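PDB 1QE0: histidine--tRNA ligase, which catalyses the ATP-dependent attachment of L-histidine to tRNA(His), releasing AMP and diphosphate, and works as a homodimeric class II aminoacyl-tRNA synthetase. Local coordinates for residues D331-T336 against M372-R377; Q340-A345 against A359-L364; L349-H354 against A413-F418; K395-N400 against S406-L411. All coordinates share one frame; numbering follows the deposited sequence.

Contact 1. Residues D331-T336 against M372-R377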
# COMPACT_ATOMS: atom_id res chain seq x y z
N ASP A 331 9.53 22.61 3.17
CA ASP A 331 10.80 23.26 2.81
C ASP A 331 10.80 24.77 2.95
O ASP A 331 11.79 25.32 3.35
CB ASP A 331 11.17 22.99 1.37
CG ASP A 331 12.00 21.78 1.21
OD1 ASP A 331 11.43 20.74 0.84
OD2 ASP A 331 13.23 21.90 1.43
N LEU A 332 9.71 25.44 2.61
CA LEU A 332 9.67 26.89 2.64
C LEU A 332 8.31 27.40 2.98
O LEU A 332 7.35 27.02 2.32
CB LEU A 332 9.96 27.40 1.24
CG LEU A 332 10.58 28.78 1.01
CD1 LEU A 332 10.13 29.30 -0.34
CD2 LEU A 332 10.21 29.78 2.11
N PHE A 333 8.22 28.27 4.00
CA PHE A 333 6.94 28.87 4.30
C PHE A 333 7.03 30.36 3.92
O PHE A 333 8.02 31.04 4.26
CB PHE A 333 6.51 28.67 5.74
CG PHE A 333 5.07 29.06 5.99
CD1 PHE A 333 4.07 28.14 5.85
CD2 PHE A 333 4.73 30.36 6.37
CE1 PHE A 333 2.76 28.49 6.08
CE2 PHE A 333 3.41 30.72 6.60
CZ PHE A 333 2.41 29.78 6.46
N ILE A 334 6.07 30.81 3.11
CA ILE A 334 6.02 32.18 2.62
C ILE A 334 5.14 33.09 3.47
O ILE A 334 3.93 32.85 3.60
CB ILE A 334 5.56 32.20 1.16
CG1 ILE A 334 6.57 31.42 0.30
CG2 ILE A 334 5.45 33.59 0.64
CD1 ILE A 334 6.09 31.15 -1.08
N VAL A 335 5.79 34.09 4.09
CA VAL A 335 5.18 35.11 4.93
C VAL A 335 5.06 36.33 4.06
O VAL A 335 6.08 36.80 3.54
CB VAL A 335 6.10 35.47 6.08
CG1 VAL A 335 5.51 36.63 6.88
CG2 VAL A 335 6.37 34.25 6.94
N THR A 336 3.85 36.85 3.87
CA THR A 336 3.60 38.02 3.01
C THR A 336 3.00 39.23 3.71
O THR A 336 2.22 39.09 4.67
CB THR A 336 2.69 37.66 1.86
OG1 THR A 336 1.55 36.95 2.37
CG2 THR A 336 3.41 36.77 0.87
N MET A 372 4.79 33.37 11.22
CA MET A 372 6.04 32.76 11.66
C MET A 372 5.77 31.54 12.55
O MET A 372 6.49 30.54 12.47
CB MET A 372 6.87 33.76 12.43
CG MET A 372 7.33 34.92 11.61
SD MET A 372 8.52 34.54 10.34
CE MET A 372 9.33 33.08 10.95
N LYS A 373 4.75 31.61 13.39
CA LYS A 373 4.41 30.46 14.21
C LYS A 373 3.95 29.30 13.31
O LYS A 373 4.34 28.16 13.51
CB LYS A 373 3.32 30.82 15.23
CG LYS A 373 3.78 31.78 16.29
CD LYS A 373 2.73 32.00 17.35
CE LYS A 373 3.29 32.87 18.49
NZ LYS A 373 2.37 33.01 19.67
N GLN A 374 3.12 29.60 12.31
CA GLN A 374 2.59 28.59 11.41
C GLN A 374 3.76 27.94 10.69
O GLN A 374 3.84 26.70 10.61
CB GLN A 374 1.60 29.23 10.44
CG GLN A 374 0.98 28.29 9.39
CD GLN A 374 0.10 27.16 9.92
OE1 GLN A 374 -0.25 27.08 11.10
NE2 GLN A 374 -0.25 26.25 9.02
N ALA A 375 4.69 28.78 10.26
CA ALA A 375 5.88 28.27 9.60
C ALA A 375 6.49 27.22 10.52
O ALA A 375 6.71 26.09 10.10
CB ALA A 375 6.87 29.39 9.37
N ASP A 376 6.63 27.57 11.79
CA ASP A 376 7.23 26.71 12.80
C ASP A 376 6.39 25.47 13.05
O ASP A 376 6.93 24.37 13.18
CB ASP A 376 7.39 27.52 14.09
CG ASP A 376 8.17 26.79 15.15
OD1 ASP A 376 9.42 26.75 15.01
OD2 ASP A 376 7.55 26.31 16.12
N ARG A 377 5.08 25.65 13.04
CA ARG A 377 4.15 24.56 13.28
C ARG A 377 4.26 23.52 12.14
O ARG A 377 4.31 22.31 12.37
CB ARG A 377 2.74 25.14 13.43
CG ARG A 377 1.61 24.13 13.56
CD ARG A 377 0.41 24.72 14.26
NE ARG A 377 -0.01 26.01 13.72
CZ ARG A 377 0.33 27.19 14.25
NH1 ARG A 377 -0.09 28.32 13.71
NH2 ARG A 377 1.12 27.25 15.32
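M372 meets V335 through its sulfur: SD lies 4.0 Å from V335 CG2, and the two side chains cross at about a right angle. The methionine's CB points away from the strand, and the bends at chi2 (-68°) and chi3 bring SD back to it. Two residues on, Q374 lends its aliphatic part to F333. CG sits 3.6 Å from F333 CZ, approaching the ring obliquely, while the amide plane is turned 65° from the ring plane. The amide looks elsewhere: NE2 is hydrogen-bonded to N99 OD1 of the second subunit, and OE1 accepts two weak bonds from R377, of 2.8 Å from NE and 2.9 Å from NH1. A375 makes the closest backbone approach, its CA lying 5.4 Å from F333 CA. A375 CA stands 3.8 Å above one face of the phenyl ring, offset toward the rim, and A375 CB touches F333 CB. The helix runs nearly antiparallel to the strand, at 170°, and packs on the sheet face opposite to helix 338-353, which receives I334. All that crosses between the segments is apolar packing, so the union rests on shape and burial, while the polar end of Q374 is spent on R377 and the partner subunit.

Contact 2. Residues Q340-A345 against A359-L364; sequences QADRYA and ADKDYL
A beta-alpha-beta unit of the anticodon-binding domain, formed by strand 332-336, helix 338-353 and the parallel strand 359-361, is joined here where helix residues 340-345 face the last strand and the loop after it. D342 and K361 carry the contact with a salt bridge, K361 NZ giving a hydrogen bond of 2.8 Å to D342 OD2. The ammonium uses the syn lone pair of that oxygen, on the side of OD1, and the two side chains cross at about a right angle. D342 reaches the lysine because its CG lies opposite the backbone N (chi1 -179°). K361 is bent at chi3 (-65°) and chi4 (-59°), which folds the end of the chain round toward the carboxylate and also past the helix. There A345, whose CB points at the strand, touches K361 CE at 3.5 Å, an apolar contact on the shaft of the lysine. The same oxygen of D342 is also hydrogen-bonded to T336 OG1, so OD2 is gripped by two partners and ties both strands of the unit to the helix. The ammonium in turn makes a second, weak bond within its own segment, from K361 NZ to D362 O at 3.2 Å.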
# COMPACT_ATOMS: atom_id res chain seq x y z
N GLN A 340 -0.37 43.05 -2.57
CA GLN A 340 0.59 42.93 -3.68
C GLN A 340 1.53 41.76 -3.46
O GLN A 340 1.58 40.85 -4.26
CB GLN A 340 1.41 44.22 -3.83
CG GLN A 340 2.46 44.18 -4.96
CD GLN A 340 3.24 45.49 -5.14
OE1 GLN A 340 3.00 46.23 -6.09
NE2 GLN A 340 4.19 45.75 -4.25
N ALA A 341 2.20 41.78 -2.31
CA ALA A 341 3.14 40.73 -1.95
C ALA A 341 2.41 39.41 -1.85
O ALA A 341 2.91 38.40 -2.33
CB ALA A 341 3.80 41.07 -0.64
N ASP A 342 1.23 39.42 -1.26
CA ASP A 342 0.47 38.19 -1.13
C ASP A 342 0.04 37.54 -2.44
O ASP A 342 0.02 36.31 -2.55
CB ASP A 342 -0.76 38.39 -0.30
CG ASP A 342 -1.51 37.11 -0.14
OD1 ASP A 342 -2.56 36.97 -0.81
OD2 ASP A 342 -1.01 36.22 0.59
N ARG A 343 -0.36 38.35 -3.40
CA ARG A 343 -0.79 37.83 -4.68
C ARG A 343 0.39 37.31 -5.45
O ARG A 343 0.23 36.50 -6.34
CB ARG A 343 -1.57 38.87 -5.46
CG ARG A 343 -2.94 39.12 -4.85
CD ARG A 343 -3.81 39.92 -5.78
NE ARG A 343 -3.47 41.34 -5.72
CZ ARG A 343 -4.14 42.23 -4.99
NH1 ARG A 343 -3.75 43.50 -5.01
NH2 ARG A 343 -5.18 41.85 -4.25
N TYR A 344 1.59 37.74 -5.06
CA TYR A 344 2.81 37.30 -5.69
C TYR A 344 3.19 35.94 -5.13
O TYR A 344 3.79 35.11 -5.81
CB TYR A 344 3.94 38.26 -5.40
CG TYR A 344 5.25 37.78 -5.96
CD1 TYR A 344 5.56 38.00 -7.29
CD2 TYR A 344 6.16 37.09 -5.17
CE1 TYR A 344 6.73 37.55 -7.81
CE2 TYR A 344 7.35 36.63 -5.68
CZ TYR A 344 7.62 36.87 -7.00
OH TYR A 344 8.83 36.49 -7.51
N ALA A 345 2.92 35.75 -3.84
CA ALA A 345 3.19 34.52 -3.16
C ALA A 345 2.43 33.41 -3.81
O ALA A 345 2.86 32.27 -3.74
CB ALA A 345 2.77 34.63 -1.73
N ALA A 359 6.26 23.78 -0.29
CA ALA A 359 6.09 25.14 0.20
C ALA A 359 4.66 25.38 0.62
O ALA A 359 3.79 24.56 0.35
CB ALA A 359 6.50 26.14 -0.89
N ASP A 360 4.44 26.45 1.36
CA ASP A 360 3.10 26.80 1.78
C ASP A 360 3.13 28.20 2.25
O ASP A 360 4.18 28.70 2.60
CB ASP A 360 2.56 25.89 2.86
CG ASP A 360 1.08 25.63 2.68
OD1 ASP A 360 0.44 24.98 3.54
OD2 ASP A 360 0.54 26.09 1.65
N LYS A 361 2.01 28.88 2.13
CA LYS A 361 1.91 30.27 2.51
C LYS A 361 0.83 30.40 3.56
O LYS A 361 0.36 29.40 4.11
CB LYS A 361 1.61 31.13 1.28
CG LYS A 361 0.22 30.94 0.69
CD LYS A 361 -0.04 31.81 -0.53
CE LYS A 361 -0.05 33.27 -0.17
NZ LYS A 361 -1.10 33.48 0.82
N ASP A 362 0.44 31.63 3.87
CA ASP A 362 -0.59 31.85 4.88
C ASP A 362 -1.95 32.29 4.38
O ASP A 362 -2.12 33.40 3.85
CB ASP A 362 -0.09 32.84 5.93
CG ASP A 362 -1.15 33.19 6.94
OD1 ASP A 362 -1.51 34.39 6.97
OD2 ASP A 362 -1.61 32.28 7.68
N TYR A 363 -2.91 31.38 4.48
CA TYR A 363 -4.28 31.69 4.13
C TYR A 363 -4.72 32.25 5.49
O TYR A 363 -3.86 32.64 6.26
CB TYR A 363 -4.94 30.39 3.73
CG TYR A 363 -4.21 29.79 2.54
CD1 TYR A 363 -4.21 30.45 1.31
CD2 TYR A 363 -3.47 28.61 2.64
CE1 TYR A 363 -3.49 29.96 0.24
CE2 TYR A 363 -2.75 28.12 1.56
CZ TYR A 363 -2.77 28.81 0.36
OH TYR A 363 -2.02 28.39 -0.70
N LEU A 364 -6.00 32.40 5.82
CA LEU A 364 -6.27 32.95 7.19
C LEU A 364 -5.76 34.39 7.56
O LEU A 364 -6.04 34.88 8.65
CB LEU A 364 -5.74 31.98 8.28
CG LEU A 364 -6.65 31.07 9.12
CD1 LEU A 364 -7.34 30.01 8.30
CD2 LEU A 364 -5.81 30.40 10.14

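Contact 3. Residues L349-H354 against A413-F418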
# COMPACT_ATOMS: atom_id res chain seq x y z
N LEU A 349 4.28 30.12 -5.12
CA LEU A 349 3.91 28.83 -4.57
C LEU A 349 3.69 27.83 -5.69
O LEU A 349 4.16 26.70 -5.63
CB LEU A 349 2.62 28.99 -3.82
CG LEU A 349 2.62 28.38 -2.48
CD1 LEU A 349 3.87 28.75 -1.85
CD2 LEU A 349 1.46 28.95 -1.71
N ASN A 350 2.89 28.23 -6.66
CA ASN A 350 2.58 27.40 -7.81
C ASN A 350 3.92 27.04 -8.46
O ASN A 350 4.14 25.90 -8.86
CB ASN A 350 1.72 28.23 -8.75
CG ASN A 350 1.75 27.73 -10.17
OD1 ASN A 350 1.27 26.62 -10.45
ND2 ASN A 350 2.26 28.56 -11.09
N HIS A 351 4.85 27.98 -8.44
CA HIS A 351 6.17 27.78 -9.04
C HIS A 351 6.99 26.73 -8.33
O HIS A 351 7.51 25.79 -8.92
CB HIS A 351 6.96 29.08 -9.04
CG HIS A 351 7.71 29.31 -10.32
ND1 HIS A 351 9.04 28.96 -10.49
CD2 HIS A 351 7.25 29.71 -11.53
CE1 HIS A 351 9.35 29.12 -11.76
NE2 HIS A 351 8.29 29.57 -12.41
N LEU A 352 7.16 26.97 -7.05
CA LEU A 352 7.92 26.09 -6.23
C LEU A 352 7.33 24.69 -6.28
O LEU A 352 8.05 23.77 -6.58
CB LEU A 352 7.95 26.62 -4.80
CG LEU A 352 8.60 27.99 -4.58
CD1 LEU A 352 8.34 28.39 -3.19
CD2 LEU A 352 10.06 27.96 -4.83
N ARG A 353 6.02 24.55 -6.09
CA ARG A 353 5.36 23.24 -6.10
C ARG A 353 5.54 22.49 -7.41
O ARG A 353 5.65 21.26 -7.43
CB ARG A 353 3.90 23.40 -5.77
CG ARG A 353 3.72 24.00 -4.42
CD ARG A 353 2.25 24.08 -4.00
NE ARG A 353 2.12 24.29 -2.56
CZ ARG A 353 1.14 24.96 -1.96
NH1 ARG A 353 0.18 25.48 -2.68
NH2 ARG A 353 1.12 25.11 -0.65
N HIS A 354 5.65 23.23 -8.50
CA HIS A 354 5.88 22.62 -9.81
C HIS A 354 7.33 22.23 -9.97
O HIS A 354 7.73 21.81 -11.05
CB HIS A 354 5.50 23.59 -10.90
CG HIS A 354 4.08 23.45 -11.32
ND1 HIS A 354 3.68 22.61 -12.33
CD2 HIS A 354 2.95 23.98 -10.79
CE1 HIS A 354 2.36 22.61 -12.40
NE2 HIS A 354 1.90 23.43 -11.48
N ALA A 413 15.85 34.12 -7.98
CA ALA A 413 16.54 32.91 -7.61
C ALA A 413 15.67 31.98 -6.80
O ALA A 413 15.78 30.78 -6.99
CB ALA A 413 17.81 33.21 -6.88
N LEU A 414 14.72 32.45 -6.01
CA LEU A 414 13.96 31.56 -5.16
C LEU A 414 13.69 30.11 -5.64
O LEU A 414 14.02 29.19 -4.92
CB LEU A 414 12.67 32.18 -4.70
CG LEU A 414 12.44 32.17 -3.19
CD1 LEU A 414 12.96 30.92 -2.59
CD2 LEU A 414 13.17 33.30 -2.59
N VAL A 415 13.14 29.91 -6.81
CA VAL A 415 12.89 28.53 -7.23
C VAL A 415 14.21 27.80 -7.45
O VAL A 415 14.42 26.72 -6.95
CB VAL A 415 11.98 28.35 -8.50
CG1 VAL A 415 10.74 27.64 -8.12
CG2 VAL A 415 11.53 29.69 -9.14
N GLU A 416 15.10 28.47 -8.19
CA GLU A 416 16.44 27.98 -8.53
C GLU A 416 17.24 27.57 -7.31
O GLU A 416 17.99 26.59 -7.33
CB GLU A 416 17.25 29.14 -9.11
CG GLU A 416 17.30 29.25 -10.60
CD GLU A 416 17.84 27.99 -11.30
OE1 GLU A 416 18.73 28.19 -12.17
OE2 GLU A 416 17.33 26.85 -11.04
N TYR A 417 17.23 28.46 -6.34
CA TYR A 417 17.97 28.34 -5.10
C TYR A 417 17.47 27.24 -4.21
O TYR A 417 18.23 26.75 -3.38
CB TYR A 417 17.88 29.68 -4.39
CG TYR A 417 18.61 29.80 -3.07
CD1 TYR A 417 17.89 29.90 -1.90
CD2 TYR A 417 20.00 29.86 -3.03
CE1 TYR A 417 18.54 30.05 -0.67
CE2 TYR A 417 20.69 30.02 -1.81
CZ TYR A 417 19.95 30.12 -0.63
OH TYR A 417 20.55 30.26 0.61
N PHE A 418 16.17 27.01 -4.23
CA PHE A 418 15.61 25.96 -3.43
C PHE A 418 15.70 24.67 -4.19
O PHE A 418 15.99 23.65 -3.61
CB PHE A 418 14.21 26.28 -2.94
CG PHE A 418 14.19 26.98 -1.61
CD1 PHE A 418 14.02 26.26 -0.44
CD2 PHE A 418 14.39 28.35 -1.53
CE1 PHE A 418 14.04 26.90 0.80
CE2 PHE A 418 14.41 28.99 -0.27
CZ PHE A 418 14.24 28.27 0.88
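V415 meets H351 and L352 where two helices of the anticodon-binding domain, an alpha/beta fold, lie side by side against the same face of the central sheet. Helices 349-353 and 413-418 run in nearly the same direction, with a crossing angle of -25° and axes 9.8 Å apart, and L352 CA and V415 CA are 5.6 Å from each other. V415's CB points toward helix 349-353. Its CG1 packs on L352, and both methyls lie beside the H351 ring. L352 has CG opposite its carbonyl carbon (chi1 -62°); chi2 of 172° sets CD1 anti to CA and leaves CD2, the other branch, to meet V415 CG1 at 3.4 Å. The two side chains cross obliquely there. H351 comes from the outer, exposed side of the pair. V415 CB lies in the plane of its imidazole, at the edge, whereas CG2 meets the ring obliquely. The ND1 to CG2 separation is too short to trust, and the first torsions of H351 and V415 fall away from staggered positions, so the exact fit on this side is doubtful. L414 and F418 also pack on the sheet, both reaching L332, and F418 meets F382 edge-to-face. On the far side of the first helix, R353 is salt-bridged to E142 of the second subunit, and L349 CG lies 3.7 Å above the centre of its guanidinium.

Contact 4. Residues K395-N400 against S406-L411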
# COMPACT_ATOMS: atom_id res chain seq x y z
N LYS A 395 14.89 41.10 -4.02
CA LYS A 395 15.85 40.43 -3.16
C LYS A 395 15.21 40.21 -1.81
O LYS A 395 14.56 41.11 -1.27
CB LYS A 395 17.09 41.29 -3.00
CG LYS A 395 16.78 42.62 -2.37
CD LYS A 395 17.43 42.75 -1.02
CE LYS A 395 18.85 43.27 -1.14
NZ LYS A 395 19.71 42.41 -1.95
N ILE A 396 15.32 38.98 -1.30
CA ILE A 396 14.78 38.62 0.02
C ILE A 396 15.84 37.90 0.83
O ILE A 396 16.86 37.44 0.31
CB ILE A 396 13.52 37.69 -0.02
CG1 ILE A 396 13.54 36.74 -1.22
CG2 ILE A 396 12.26 38.48 0.04
CD1 ILE A 396 14.57 35.63 -1.08
N ASP A 397 15.61 37.87 2.13
CA ASP A 397 16.49 37.19 3.05
C ASP A 397 15.79 35.88 3.35
O ASP A 397 14.64 35.86 3.76
CB ASP A 397 16.67 38.01 4.33
CG ASP A 397 17.69 39.14 4.18
OD1 ASP A 397 18.68 39.18 4.96
OD2 ASP A 397 17.51 39.97 3.27
N VAL A 398 16.46 34.79 3.02
CA VAL A 398 15.96 33.46 3.27
C VAL A 398 16.53 32.98 4.62
O VAL A 398 17.70 32.61 4.72
CB VAL A 398 16.41 32.52 2.16
CG1 VAL A 398 15.76 31.16 2.33
CG2 VAL A 398 16.07 33.13 0.81
N LYS A 399 15.71 33.04 5.67
CA LYS A 399 16.15 32.66 7.00
C LYS A 399 16.03 31.18 7.29
O LYS A 399 14.93 30.63 7.22
CB LYS A 399 15.36 33.42 8.07
CG LYS A 399 15.70 33.01 9.51
CD LYS A 399 14.69 33.56 10.54
CE LYS A 399 14.94 33.05 11.99
NZ LYS A 399 16.18 33.60 12.68
N ASN A 400 17.16 30.55 7.62
CA ASN A 400 17.21 29.13 7.99
C ASN A 400 16.54 29.13 9.35
O ASN A 400 17.06 29.72 10.28
CB ASN A 400 18.66 28.69 8.16
CG ASN A 400 18.79 27.31 8.74
OD1 ASN A 400 18.18 26.97 9.75
ND2 ASN A 400 19.59 26.49 8.10
N SER A 406 20.15 34.15 8.15
CA SER A 406 19.49 34.57 6.91
C SER A 406 20.48 34.55 5.76
O SER A 406 21.68 34.57 5.98
CB SER A 406 18.94 36.00 7.04
OG SER A 406 17.75 36.07 7.82
N GLU A 407 19.97 34.45 4.54
CA GLU A 407 20.81 34.50 3.35
C GLU A 407 20.04 35.36 2.39
O GLU A 407 18.87 35.14 2.19
CB GLU A 407 21.05 33.13 2.75
CG GLU A 407 22.13 32.43 3.51
CD GLU A 407 23.32 32.00 2.68
OE1 GLU A 407 23.18 31.00 1.95
OE2 GLU A 407 24.42 32.58 2.81
N THR A 408 20.68 36.41 1.88
CA THR A 408 20.03 37.33 0.95
C THR A 408 20.24 36.91 -0.49
O THR A 408 21.38 36.73 -0.93
CB THR A 408 20.60 38.73 1.11
OG1 THR A 408 20.71 39.04 2.50
CG2 THR A 408 19.69 39.74 0.47
N ILE A 409 19.15 36.72 -1.24
CA ILE A 409 19.26 36.33 -2.65
C ILE A 409 18.24 37.16 -3.40
O ILE A 409 17.43 37.84 -2.77
CB ILE A 409 18.95 34.83 -2.87
CG1 ILE A 409 17.50 34.53 -2.52
CG2 ILE A 409 19.90 33.96 -2.07
CD1 ILE A 409 17.05 33.18 -3.00
N GLU A 410 18.32 37.17 -4.73
CA GLU A 410 17.33 37.91 -5.53
C GLU A 410 16.02 37.08 -5.57
O GLU A 410 16.06 35.84 -5.54
CB GLU A 410 17.86 38.21 -6.94
CG GLU A 410 17.96 37.01 -7.85
CD GLU A 410 18.44 37.37 -9.26
OE1 GLU A 410 17.65 37.96 -10.04
OE2 GLU A 410 19.62 37.02 -9.60
N LEU A 411 14.88 37.75 -5.67
CA LEU A 411 13.60 37.05 -5.67
C LEU A 411 13.53 36.02 -6.77
O LEU A 411 13.05 34.91 -6.51
CB LEU A 411 12.42 38.01 -5.68
CG LEU A 411 11.66 38.05 -4.37
CD1 LEU A 411 11.01 39.37 -4.22
CD2 LEU A 411 10.62 36.99 -4.35
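I396 and I409 are joined by both of their backbone bonds, a hydrogen-bonded antiparallel pair of the beta hairpin made by strands 396-400 and 406-409. I396 N donates to I409 O at 2.8 Å, and I409 N returns a bond of 2.9 Å to I396 O. Further along, V398 and E407 form a looser pair of the same type, in which the bond from E407 N to V398 O is bent. CA-H...O contacts fill in between, among them T408 CA to I396 O at 3.2 Å.

Apolar packing gathers on one face of the ribbon. I396 and I409 lie side by side, pointing the same way, with I396 CD1 close to I409 CG1, and V398 CG2 comes within 3.9 Å of that same CG1. L411 closes the end of the row, its CG at 3.9 Å from I396 CG1 and the side chains about perpendicular.

Polar groups occupy the other face. D397 and T408, a non-hydrogen-bonded pair, point the same way and share a weak bond of 3.2 Å from T408 OG1 to D397 OD1.

Within the fold this hairpin supplies two strands at one edge of the five-stranded sheet, strand 396-400 being flanked by strand 382-386 on its other side. Its apolar face is covered by helix 413-419, where L414 meets both isoleucines, F418 meets V398, and Y417 OH is hydrogen-bonded to E407 OE1.

How the contacts relate
All four contacts belong to the anticodon-binding domain, a region separate from the histidyl-tRNA synthetase core that carries out catalysis. Contacts 1 and 2, with centres 10 Å apart, are stitched by neighbouring strands: I334 N lies 2.9 Å from D360 O. Contact 2 shares helix 338-353 with contact 3, and D360 OD2 forms a salt bridge with R353 NH2. Contact 3 overlies the edge held by contact 4, their centres 13 Å apart, and Y417 CD1 comes within 3.6 Å of I409 CD1. Contacts 1 and 4 reach the same sheet without touching, their nearest atoms about 5 Å apart. Contacts 1, 2 and 3 also meet the second subunit; contact 4 does not.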